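Trichothecene 3-O-acetyltransferase (PDB 2RKV) transfers an acetyl group from acetyl coenzyme A to the 3-hydroxyl of trichothecene mycotoxins such as T-2 and deoxynivalenol, as a BAHD-superfamily acyltransferase. Local coordinates at residues 2-14 and 63-77. Numbering follows the deposited sequence.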
loop_
_atom_site.group_PDB
_atom_site.type_symbol
_atom_site.label_atom_id
_atom_site.label_comp_id
_atom_site.label_asym_id
_atom_site.label_seq_id
_atom_site.Cartn_x
_atom_site.Cartn_y
_atom_site.Cartn_z
ATOM N N ALA A 2 -21.615 20.814 -1.757
ATOM C CA ALA A 2 -21.827 19.794 -0.687
ATOM C C ALA A 2 -21.771 18.381 -1.257
ATOM O O ALA A 2 -22.001 18.154 -2.451
ATOM C CB ALA A 2 -23.153 20.025 0.040
ATOM N N PHE A 3 -21.442 17.435 -0.387
ATOM C CA PHE A 3 -21.386 16.039 -0.754
ATOM C C PHE A 3 -21.384 15.214 0.523
ATOM O O PHE A 3 -20.946 15.675 1.579
ATOM C CB PHE A 3 -20.159 15.721 -1.628
ATOM C CG PHE A 3 -18.875 16.334 -1.132
ATOM C CD1 PHE A 3 -18.102 15.691 -0.166
ATOM C CD2 PHE A 3 -18.425 17.550 -1.655
ATOM C CE1 PHE A 3 -16.904 16.267 0.286
ATOM C CE2 PHE A 3 -17.227 18.127 -1.206
ATOM C CZ PHE A 3 -16.473 17.486 -0.232
ATOM N N LYS A 4 -21.915 14.007 0.418
ATOM C CA LYS A 4 -21.910 13.067 1.524
ATOM C C LYS A 4 -21.813 11.687 0.903
ATOM O O LYS A 4 -22.820 11.048 0.594
ATOM C CB LYS A 4 -23.160 13.205 2.400
ATOM C CG LYS A 4 -23.087 12.309 3.634
ATOM C CD LYS A 4 -24.112 12.656 4.693
ATOM C CE LYS A 4 -23.844 11.827 5.945
ATOM N NZ LYS A 4 -24.695 12.235 7.095
ATOM N N ILE A 5 -20.575 11.249 0.713
ATOM C CA ILE A 5 -20.316 10.046 -0.058
ATOM C C ILE A 5 -19.979 8.924 0.907
ATOM O O ILE A 5 -18.920 8.940 1.536
ATOM C CB ILE A 5 -19.151 10.268 -1.066
ATOM C CG1 ILE A 5 -19.453 11.478 -1.970
ATOM C CG2 ILE A 5 -18.868 8.991 -1.865
ATOM C CD1 ILE A 5 -18.284 11.909 -2.878
ATOM N N GLN A 6 -20.884 7.956 1.024
ATOM C CA GLN A 6 -20.624 6.807 1.895
ATOM C C GLN A 6 -19.369 6.079 1.416
ATOM O O GLN A 6 -19.189 5.870 0.215
ATOM C CB GLN A 6 -21.818 5.861 1.902
ATOM C CG GLN A 6 -21.737 4.794 2.990
ATOM C CD GLN A 6 -23.034 4.044 3.191
ATOM O OE1 GLN A 6 -23.039 2.816 3.317
ATOM N NE2 GLN A 6 -24.145 4.769 3.213
ATOM N N LEU A 7 -18.488 5.709 2.348
ATOM C CA LEU A 7 -17.303 4.939 1.979
ATOM C C LEU A 7 -17.706 3.602 1.384
ATOM O O LEU A 7 -18.799 3.096 1.655
ATOM C CB LEU A 7 -16.419 4.681 3.203
ATOM C CG LEU A 7 -15.710 5.851 3.891
ATOM C CD1 LEU A 7 -14.481 5.328 4.624
ATOM C CD2 LEU A 7 -15.323 6.935 2.933
ATOM N N ASP A 8 -16.798 3.024 0.589
ATOM C CA ASP A 8 -16.927 1.624 0.196
ATOM C C ASP A 8 -17.230 0.812 1.444
ATOM O O ASP A 8 -16.693 1.097 2.519
ATOM C CB ASP A 8 -15.605 1.120 -0.394
ATOM C CG ASP A 8 -15.282 1.763 -1.722
ATOM O OD1 ASP A 8 -15.859 1.330 -2.740
ATOM O OD2 ASP A 8 -14.426 2.670 -1.741
ATOM N N THR A 9 -18.076 -0.204 1.304
ATOM C CA THR A 9 -18.346 -1.087 2.443
ATOM C C THR A 9 -17.051 -1.709 2.981
ATOM O O THR A 9 -16.855 -1.794 4.197
ATOM C CB THR A 9 -19.418 -2.131 2.097
ATOM O OG1 THR A 9 -20.619 -1.434 1.725
ATOM C CG2 THR A 9 -19.710 -3.032 3.304
ATOM N N LEU A 10 -16.156 -2.091 2.072
ATOM C CA LEU A 10 -14.852 -2.630 2.449
ATOM C C LEU A 10 -14.014 -1.601 3.205
ATOM O O LEU A 10 -13.173 -1.970 4.037
ATOM C CB LEU A 10 -14.097 -3.126 1.210
ATOM C CG LEU A 10 -14.723 -4.304 0.457
ATOM C CD1 LEU A 10 -13.981 -4.522 -0.864
ATOM C CD2 LEU A 10 -14.693 -5.561 1.320
ATOM N N GLY A 11 -14.252 -0.318 2.925
ATOM C CA GLY A 11 -13.546 0.773 3.603
ATOM C C GLY A 11 -14.077 1.070 4.999
ATOM O O GLY A 11 -13.544 1.937 5.708
ATOM N N GLN A 12 -15.142 0.374 5.395
ATOM C CA GLN A 12 -15.653 0.511 6.749
ATOM C C GLN A 12 -14.882 -0.425 7.702
ATOM O O GLN A 12 -15.172 -0.445 8.890
ATOM C CB GLN A 12 -17.170 0.254 6.817
ATOM C CG GLN A 12 -18.027 0.997 5.762
ATOM C CD GLN A 12 -18.301 2.473 6.092
ATOM O OE1 GLN A 12 -18.005 2.955 7.187
ATOM N NE2 GLN A 12 -18.886 3.188 5.131
ATOM N N LEU A 13 -13.920 -1.196 7.176
ATOM C CA LEU A 13 -13.013 -2.017 8.009
ATOM C C LEU A 13 -12.319 -1.126 9.041
ATOM O O LEU A 13 -11.713 -0.107 8.671
ATOM C CB LEU A 13 -11.959 -2.740 7.156
ATOM C CG LEU A 13 -12.387 -3.980 6.364
ATOM C CD1 LEU A 13 -11.395 -4.306 5.248
ATOM C CD2 LEU A 13 -12.565 -5.169 7.294
ATOM N N PRO A 14 -12.423 -1.484 10.340
ATOM C CA PRO A 14 -11.853 -0.669 11.428
ATOM C C PRO A 14 -10.368 -0.336 11.259
ATOM O O PRO A 14 -9.944 0.778 11.590
ATOM C CB PRO A 14 -12.043 -1.560 12.661
ATOM C CG PRO A 14 -13.240 -2.369 12.339
ATOM C CD PRO A 14 -13.120 -2.675 10.868
ATOM N N GLU A 63 -20.337 8.390 11.612
ATOM C CA GLU A 63 -21.560 8.717 12.335
ATOM C C GLU A 63 -22.290 7.440 12.765
ATOM O O GLU A 63 -21.973 6.346 12.275
ATOM C CB GLU A 63 -22.476 9.589 11.476
ATOM C CG GLU A 63 -23.012 8.911 10.234
ATOM C CD GLU A 63 -23.813 9.865 9.363
ATOM O OE1 GLU A 63 -24.962 9.513 9.035
ATOM O OE2 GLU A 63 -23.303 10.962 9.032
ATOM N N GLY A 64 -23.247 7.588 13.686
ATOM C CA GLY A 64 -24.060 6.471 14.166
ATOM C C GLY A 64 -23.324 5.485 15.057
ATOM O O GLY A 64 -23.742 4.331 15.187
ATOM N N ILE A 65 -22.226 5.929 15.661
ATOM C CA ILE A 65 -21.438 5.074 16.554
ATOM C C ILE A 65 -22.126 4.954 17.912
ATOM O O ILE A 65 -22.599 5.949 18.474
ATOM C CB ILE A 65 -19.985 5.596 16.729
ATOM C CG1 ILE A 65 -19.232 5.502 15.402
ATOM C CG2 ILE A 65 -19.238 4.829 17.837
ATOM C CD1 ILE A 65 -17.953 6.309 15.353
ATOM N N SER A 66 -22.186 3.727 18.422
ATOM C CA SER A 66 -22.664 3.464 19.773
ATOM C C SER A 66 -22.097 2.131 20.247
ATOM O O SER A 66 -21.279 1.514 19.559
ATOM C CB SER A 66 -24.198 3.455 19.827
ATOM O OG SER A 66 -24.734 2.356 19.116
ATOM N N GLU A 67 -22.524 1.688 21.424
ATOM C CA GLU A 67 -22.091 0.391 21.939
ATOM C C GLU A 67 -22.535 -0.707 20.972
ATOM O O GLU A 67 -23.711 -0.786 20.607
ATOM C CB GLU A 67 -22.648 0.161 23.342
ATOM C CG GLU A 67 -22.093 1.142 24.384
ATOM C CD GLU A 67 -22.877 2.453 24.497
ATOM O OE1 GLU A 67 -23.800 2.710 23.685
ATOM O OE2 GLU A 67 -22.554 3.241 25.411
ATOM N N GLY A 68 -21.587 -1.525 20.522
ATOM C CA GLY A 68 -21.884 -2.567 19.528
ATOM C C GLY A 68 -22.380 -2.063 18.171
ATOM O O GLY A 68 -23.048 -2.794 17.429
ATOM N N ASN A 69 -22.058 -0.812 17.841
ATOM C CA ASN A 69 -22.320 -0.269 16.508
ATOM C C ASN A 69 -21.168 0.640 16.122
ATOM O O ASN A 69 -21.006 1.725 16.679
ATOM C CB ASN A 69 -23.653 0.477 16.454
ATOM C CG ASN A 69 -24.077 0.837 15.032
ATOM O OD1 ASN A 69 -23.254 1.171 14.173
ATOM N ND2 ASN A 69 -25.383 0.780 14.783
ATOM N N THR A 70 -20.352 0.181 15.179
ATOM C CA THR A 70 -19.120 0.887 14.834
ATOM C C THR A 70 -19.385 2.050 13.876
ATOM O O THR A 70 -18.464 2.771 13.499
ATOM C CB THR A 70 -18.032 -0.070 14.279
ATOM O OG1 THR A 70 -18.589 -0.896 13.251
ATOM C CG2 THR A 70 -17.483 -0.971 15.401
ATOM N N GLY A 71 -20.651 2.224 13.515
ATOM C CA GLY A 71 -21.092 3.359 12.709
ATOM C C GLY A 71 -20.765 3.226 11.234
ATOM O O GLY A 71 -20.346 2.165 10.768
ATOM N N THR A 72 -20.968 4.321 10.507
ATOM C CA THR A 72 -20.772 4.363 9.059
ATOM C C THR A 72 -20.057 5.662 8.747
ATOM O O THR A 72 -20.459 6.731 9.241
ATOM C CB THR A 72 -22.132 4.320 8.310
ATOM O OG1 THR A 72 -22.857 3.152 8.708
ATOM C CG2 THR A 72 -21.944 4.296 6.785
ATOM N N SER A 73 -19.003 5.569 7.935
ATOM C CA SER A 73 -18.219 6.743 7.547
ATOM C C SER A 73 -18.553 7.225 6.143
ATOM O O SER A 73 -18.903 6.431 5.262
ATOM C CB SER A 73 -16.719 6.465 7.662
ATOM O OG SER A 73 -16.343 6.350 9.026
ATOM N N PHE A 74 -18.415 8.536 5.968
ATOM C CA PHE A 74 -18.773 9.233 4.738
ATOM C C PHE A 74 -17.658 10.228 4.430
ATOM O O PHE A 74 -17.021 10.752 5.347
ATOM C CB PHE A 74 -20.080 10.022 4.918
ATOM C CG PHE A 74 -21.298 9.165 5.186
ATOM C CD1 PHE A 74 -21.558 8.671 6.466
ATOM C CD2 PHE A 74 -22.203 8.881 4.165
ATOM C CE1 PHE A 74 -22.695 7.871 6.714
ATOM C CE2 PHE A 74 -23.338 8.087 4.403
ATOM C CZ PHE A 74 -23.579 7.584 5.685
ATOM N N ILE A 75 -17.440 10.500 3.147
ATOM C CA ILE A 75 -16.628 11.650 2.735
ATOM C C ILE A 75 -17.542 12.872 2.710
ATOM O O ILE A 75 -18.559 12.893 2.007
ATOM C CB ILE A 75 -15.968 11.450 1.346
ATOM C CG1 ILE A 75 -14.991 10.265 1.394
ATOM C CG2 ILE A 75 -15.245 12.728 0.908
ATOM C CD1 ILE A 75 -14.547 9.749 0.019
ATOM N N VAL A 76 -17.178 13.878 3.493
ATOM C CA VAL A 76 -17.992 15.085 3.641
ATOM C C VAL A 76 -17.087 16.318 3.531
ATOM O O VAL A 76 -15.873 16.203 3.617
ATOM C CB VAL A 76 -18.780 15.078 4.987
ATOM C CG1 VAL A 76 -19.767 13.926 5.011
ATOM C CG2 VAL A 76 -17.831 14.989 6.189
ATOM N N PRO A 77 -17.671 17.506 3.311
ATOM C CA PRO A 77 -16.813 18.684 3.160
ATOM C C PRO A 77 -15.871 18.936 4.348
ATOM O O PRO A 77 -16.158 18.542 5.485
ATOM C CB PRO A 77 -17.816 19.830 2.983
ATOM C CG PRO A 77 -19.045 19.166 2.419
ATOM C CD PRO A 77 -19.100 17.833 3.138
#
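Lys4 lays its aliphatic chain over one face of the Phe74 ring, with CE above the ring centre, 3.8 Å from the centroid, a CH-pi contact. CG stands anti to the backbone N (chi1 -175°) and the chain continues extended, which carries NZ across the ring in cation-pi geometry to Glu63. There Lys4 NZ meets Glu63 OE2 at 2.7 Å, on the syn lone pair of that oxygen, a salt bridge that ties the N-terminal segment to strand 59-63 as well as to strand 72-76. Gln6 flanks the same ring, its CB 3.7 Å from Phe74 CE2.

The backbones pair antiparallel: Ile5 N reaches Ile75 O at 2.9 Å, Ile75 N returns to Ile5 O, and Leu7 N adds a nearly straight bond (178°) to Ser73 O. On the face bearing Ile5 and Ile75, Leu7 CD2 packs 3.7 Å from Ile75 CG1, the two side chains crossing at about a right angle. Toward the N-terminus, Pro77 CG sits over the Phe3 ring, 4.1 Å from its centroid, while Ile75 O lies in plane at the ring edge.

Beyond the paired strands, Gln12 bends at chi2 (-79°) and turns its amide to the Ser73 backbone: OE1 accepts from Ser73 N at 2.9 Å, and NE2 donates to Ser73 O, which therefore has two donors. These two bonds from one side-chain amide fasten the 3-10 segment 10-12 to the strand just where backbone pairing ends. Together the contacts add 5-6 to the edge of a three-stranded antiparallel sheet of this chain, in the order 5-6, 72-76, 59-63, the last two forming a beta-hairpin.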